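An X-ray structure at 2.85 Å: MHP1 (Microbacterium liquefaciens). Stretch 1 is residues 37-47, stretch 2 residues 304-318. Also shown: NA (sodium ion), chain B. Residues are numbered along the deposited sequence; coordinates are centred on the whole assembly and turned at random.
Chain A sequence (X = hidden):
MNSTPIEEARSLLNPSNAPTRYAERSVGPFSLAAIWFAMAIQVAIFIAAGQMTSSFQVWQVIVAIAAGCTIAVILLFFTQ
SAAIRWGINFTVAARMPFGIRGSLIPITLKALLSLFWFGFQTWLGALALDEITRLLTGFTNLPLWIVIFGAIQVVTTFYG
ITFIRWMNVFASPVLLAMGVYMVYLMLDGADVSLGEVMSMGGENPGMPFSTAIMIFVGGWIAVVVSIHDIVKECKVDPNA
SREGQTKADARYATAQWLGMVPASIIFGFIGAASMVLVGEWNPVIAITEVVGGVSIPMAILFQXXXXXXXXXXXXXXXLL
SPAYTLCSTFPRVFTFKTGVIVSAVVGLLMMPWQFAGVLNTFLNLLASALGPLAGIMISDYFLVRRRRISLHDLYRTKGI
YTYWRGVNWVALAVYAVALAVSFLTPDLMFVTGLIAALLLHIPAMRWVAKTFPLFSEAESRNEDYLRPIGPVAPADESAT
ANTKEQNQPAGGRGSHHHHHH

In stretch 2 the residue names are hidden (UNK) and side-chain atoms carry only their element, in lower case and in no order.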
# COMPACT_ATOMS: atom_id res chain seq x y z
N PHE A 37 3.60 -6.53 -9.49
CA PHE A 37 4.58 -7.60 -9.42
C PHE A 37 5.84 -7.08 -8.74
O PHE A 37 6.36 -7.72 -7.84
CB PHE A 37 4.91 -8.21 -10.79
CG PHE A 37 5.94 -9.30 -10.74
CD1 PHE A 37 7.29 -9.00 -10.60
CD2 PHE A 37 5.56 -10.64 -10.83
CE1 PHE A 37 8.25 -10.02 -10.54
CE2 PHE A 37 6.52 -11.67 -10.78
CZ PHE A 37 7.86 -11.36 -10.63
N ALA A 38 6.35 -5.93 -9.15
CA ALA A 38 7.57 -5.44 -8.51
C ALA A 38 7.33 -4.85 -7.10
O ALA A 38 8.22 -4.91 -6.26
CB ALA A 38 8.29 -4.44 -9.41
N MET A 39 6.13 -4.32 -6.85
CA MET A 39 5.75 -3.78 -5.53
C MET A 39 5.56 -4.85 -4.44
O MET A 39 5.73 -4.56 -3.27
CB MET A 39 4.51 -2.86 -5.65
CG MET A 39 3.96 -2.25 -4.35
SD MET A 39 2.90 -0.73 -4.47
CE MET A 39 1.89 -1.11 -5.91
N ALA A 40 5.23 -6.08 -4.81
CA ALA A 40 5.06 -7.16 -3.83
C ALA A 40 6.34 -7.88 -3.38
O ALA A 40 6.37 -8.46 -2.30
CB ALA A 40 4.08 -8.17 -4.33
N ILE A 41 7.37 -7.86 -4.22
CA ILE A 41 8.68 -8.43 -3.86
C ILE A 41 9.46 -7.51 -2.91
O ILE A 41 10.05 -6.51 -3.31
CB ILE A 41 9.53 -8.66 -5.10
CG1 ILE A 41 8.77 -9.50 -6.11
CG2 ILE A 41 10.85 -9.30 -4.74
CD1 ILE A 41 9.18 -9.21 -7.58
N GLN A 42 9.47 -7.85 -1.63
CA GLN A 42 10.11 -6.99 -0.66
C GLN A 42 10.13 -7.67 0.69
O GLN A 42 9.11 -8.20 1.15
CB GLN A 42 9.38 -5.66 -0.59
CG GLN A 42 7.93 -5.83 -0.24
CD GLN A 42 7.61 -5.70 1.25
OE1 GLN A 42 8.44 -5.30 2.07
NE2 GLN A 42 6.37 -6.03 1.60
N VAL A 43 11.30 -7.65 1.31
CA VAL A 43 11.55 -8.14 2.67
C VAL A 43 10.39 -8.68 3.50
O VAL A 43 10.39 -9.86 3.82
CB VAL A 43 12.34 -7.10 3.46
CG1 VAL A 43 12.12 -7.24 4.96
CG2 VAL A 43 13.82 -7.22 3.08
N ALA A 44 9.43 -7.85 3.88
CA ALA A 44 8.34 -8.32 4.73
C ALA A 44 7.91 -9.79 4.48
O ALA A 44 7.69 -10.55 5.41
CB ALA A 44 7.14 -7.38 4.64
N ILE A 45 7.80 -10.19 3.21
CA ILE A 45 7.25 -11.50 2.89
C ILE A 45 8.25 -12.67 3.07
O ILE A 45 7.85 -13.83 3.18
CB ILE A 45 6.61 -11.54 1.47
CG1 ILE A 45 5.58 -12.67 1.39
CG2 ILE A 45 7.70 -11.65 0.38
CD1 ILE A 45 5.68 -13.46 0.11
N PHE A 46 9.55 -12.39 3.08
CA PHE A 46 10.46 -13.39 3.54
C PHE A 46 10.19 -13.66 5.03
O PHE A 46 10.03 -14.79 5.46
CB PHE A 46 11.90 -12.96 3.32
CG PHE A 46 12.33 -13.00 1.89
CD1 PHE A 46 13.34 -12.18 1.43
CD2 PHE A 46 11.72 -13.85 0.99
CE1 PHE A 46 13.74 -12.22 0.10
CE2 PHE A 46 12.11 -13.89 -0.33
CZ PHE A 46 13.12 -13.08 -0.78
N ILE A 47 10.12 -12.60 5.83
CA ILE A 47 9.90 -12.77 7.26
C ILE A 47 8.56 -13.45 7.57
O ILE A 47 8.48 -14.42 8.31
CB ILE A 47 10.01 -11.43 7.98
CG1 ILE A 47 11.43 -10.91 7.89
CG2 ILE A 47 9.62 -11.57 9.43
CD1 ILE A 47 11.55 -9.48 8.31
N UNK A 304 22.57 -6.24 -4.98
CA UNK A 304 21.88 -5.52 -6.05
C UNK A 304 20.39 -5.91 -6.04
O UNK A 304 19.52 -5.08 -6.27
c UNK A 304 23.84 -4.98 -7.56
c UNK A 304 21.62 -5.36 -8.61
c UNK A 304 22.55 -5.75 -7.46
N UNK A 305 20.10 -7.18 -5.75
CA UNK A 305 18.72 -7.65 -5.63
C UNK A 305 17.92 -6.90 -4.54
O UNK A 305 16.90 -6.27 -4.82
c UNK A 305 17.33 -9.62 -4.93
c UNK A 305 16.40 -10.07 -5.86
c UNK A 305 15.72 -10.06 -3.19
c UNK A 305 16.97 -9.62 -3.59
c UNK A 305 15.15 -10.53 -5.46
c UNK A 305 14.81 -10.51 -4.12
c UNK A 305 18.67 -9.14 -5.36
N UNK A 306 18.38 -6.99 -3.29
CA UNK A 306 17.73 -6.30 -2.18
C UNK A 306 17.43 -4.82 -2.48
O UNK A 306 16.34 -4.30 -2.17
c UNK A 306 18.60 -6.40 -0.92
c UNK A 306 18.81 -7.85 -0.54
c UNK A 306 17.99 -5.60 0.22
N UNK A 307 18.40 -4.13 -3.09
CA UNK A 307 18.25 -2.73 -3.48
C UNK A 307 17.20 -2.56 -4.57
O UNK A 307 16.34 -1.70 -4.48
c UNK A 307 19.57 -0.71 -4.40
c UNK A 307 20.81 -0.39 -5.19
c UNK A 307 19.49 0.14 -3.15
c UNK A 307 19.59 -2.19 -3.99
N UNK A 308 17.28 -3.37 -5.61
CA UNK A 308 16.28 -3.33 -6.65
C UNK A 308 14.87 -3.65 -6.10
O UNK A 308 13.87 -3.12 -6.58
c UNK A 308 16.08 -3.91 -9.10
c UNK A 308 16.66 -4.30 -7.75
c UNK A 308 16.54 -2.49 -9.44
c UNK A 308 16.48 -4.93 -10.19
N UNK A 309 14.79 -4.50 -5.08
CA UNK A 309 13.50 -4.84 -4.48
C UNK A 309 12.90 -3.76 -3.55
O UNK A 309 11.71 -3.74 -3.32
c UNK A 309 13.61 -6.17 -3.74
N UNK A 310 13.73 -2.89 -3.01
CA UNK A 310 13.26 -1.82 -2.13
C UNK A 310 12.77 -0.61 -2.94
O UNK A 310 11.79 0.05 -2.60
c UNK A 310 13.97 -0.45 -0.12
o UNK A 310 14.95 -2.60 -0.61
c UNK A 310 14.41 -1.41 -1.20
N UNK A 311 13.46 -0.34 -4.03
CA UNK A 311 13.17 0.80 -4.87
C UNK A 311 11.84 0.61 -5.57
O UNK A 311 11.19 1.58 -5.93
c UNK A 311 16.98 1.99 -7.29
c UNK A 311 15.85 4.09 -6.88
c UNK A 311 16.90 4.82 -7.43
c UNK A 311 17.98 4.11 -7.89
c UNK A 311 15.87 2.68 -6.81
c UNK A 311 14.25 0.91 -5.93
n UNK A 311 14.67 4.51 -6.35
c UNK A 311 18.02 2.71 -7.83
c UNK A 311 13.95 3.42 -5.94
c UNK A 311 14.66 2.27 -6.20
N UNK A 312 11.44 -0.64 -5.79
CA UNK A 312 10.19 -0.94 -6.49
C UNK A 312 9.01 -0.93 -5.54
O UNK A 312 7.86 -1.08 -5.97
o UNK A 312 11.26 -3.08 -6.58
c UNK A 312 10.29 -2.28 -7.21
N UNK A 313 9.27 -0.75 -4.24
CA UNK A 313 8.22 -0.77 -3.24
C UNK A 313 8.11 0.52 -2.41
O UNK A 313 7.03 1.12 -2.32
c UNK A 313 7.38 -1.89 -1.17
o UNK A 313 8.07 -3.17 -3.05
c UNK A 313 8.35 -1.98 -2.31
N UNK A 314 9.21 0.95 -1.80
CA UNK A 314 9.18 2.13 -0.93
C UNK A 314 8.46 3.38 -1.50
O UNK A 314 7.43 3.78 -0.96
c UNK A 314 10.59 3.25 0.83
o UNK A 314 9.67 3.14 1.63
c UNK A 314 10.59 2.47 -0.46
n UNK A 314 11.62 4.07 1.03
N UNK A 315 9.00 4.00 -2.58
CA UNK A 315 8.37 5.20 -3.14
C UNK A 315 6.85 5.08 -3.29
O UNK A 315 6.07 5.84 -2.70
c UNK A 315 10.13 3.59 -3.43
c UNK A 315 10.36 4.82 -4.29
c UNK A 315 9.00 5.28 -4.53
N UNK A 316 6.45 4.10 -4.08
CA UNK A 316 5.05 3.96 -4.43
C UNK A 316 4.17 3.69 -3.21
O UNK A 316 3.08 4.23 -3.12
c UNK A 316 4.88 2.87 -5.49
N UNK A 317 4.63 2.87 -2.27
CA UNK A 317 3.78 2.49 -1.14
C UNK A 317 3.86 3.44 0.07
O UNK A 317 2.89 3.56 0.82
c UNK A 317 4.06 1.07 -0.72
N UNK A 318 4.98 4.12 0.26
CA UNK A 318 5.21 4.86 1.50
C UNK A 318 5.40 6.38 1.36
O UNK A 318 5.18 7.11 2.32
n UNK A 318 7.20 2.04 2.77
c UNK A 318 6.41 4.28 2.25
c UNK A 318 6.15 2.86 2.76
o UNK A 318 5.04 2.51 3.14
NA NA B . 10.13 -4.19 -4.61

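Position 304 has three side-chain carbons, one carrying the other two, and lies beyond reach of stretch 1: Val304, an apolar residue that suits a partly exposed helix position turned off this contact. Position 305 carries one carbon followed by a six-carbon ring, with no hydroxyl; ring carbons lie 4.2 Å from CG2 of Ile41 and 4.4 Å from CE1 of Phe46, the latter approach near the plane of the Phe46 ring. It is Phe305, the two atoms being its CZ and CE2. A long, flat apolar group suits a site where CA-to-CB points sideways but the end of the side chain comes nearer.

Position 306 repeats the three-carbon fork on the first atom, makes no close contact and is Val306, apolar like Val304 and also partly exposed on the helix. Positions 307 and 308 each have four carbons forked at the second, both out of reach; this is the pattern of leucine, and Leu307 and Leu308 again suit partly exposed helix positions off the contact. Position 309 has a single carbon, 4.3 Å from CG2 of Ile41, and is Ala309. Its CB points toward stretch 1, and so small a side chain fits where the backbones run close.

At 310 one carbon carries an oxygen and a carbon, directed away: Thr310, whose OG1 donates to O of Val306, satisfying the hydroxyl within the helix. Position 311 shows fused five- and six-membered rings with one nitrogen, out of reach; only tryptophan has these, and the NE1 of Trp311 finds its partner elsewhere in the structure.

Position 312 has one carbon and one oxygen, the carbon 3.5 Å from O of Ala38. This is Ser312, whose OG donates to O of Leu308 and also binds sodium at 2.5 Å. Position 313 again has a carbon bearing oxygen and carbon; the oxygen lies 2.7 Å from O of Met39. It is Thr313, and its OG1 donates a hydrogen bond to that carbonyl while offering lone pairs to sodium at 2.8 Å.

Position 314, two carbons with a terminal oxygen and nitrogen, is out of reach: Asn314. Position 315, also out of reach, closes three carbons onto the backbone nitrogen, hence Pro315; lacking an N-H, proline is tolerated in a helix's first turn. Single carbons at 316 and 317, 4.2 and 4.3 Å from SD of Met39, identify Ala316 and Ala317, whose CB atoms point toward stretch 1 and pack against the sulfur. Position 318 repeats the amide pattern out of reach: Asn318, whose ND2 donates to OD1 of Asn314, pairing the amides.

The contact centres on sodium, bound by O of Ala38, Ile41 and Ala309 and by the hydroxyls of Ser312 and Thr313. O of Ile41 and O of Ala309, both acceptors, lie 3.2 Å apart because both coordinate the ion; no hydrogen bond is possible between them. Apolar packing and the Thr313 bond complete the join.

Stretch 2, residues 304-318: VFVLLATWSTNPAAN
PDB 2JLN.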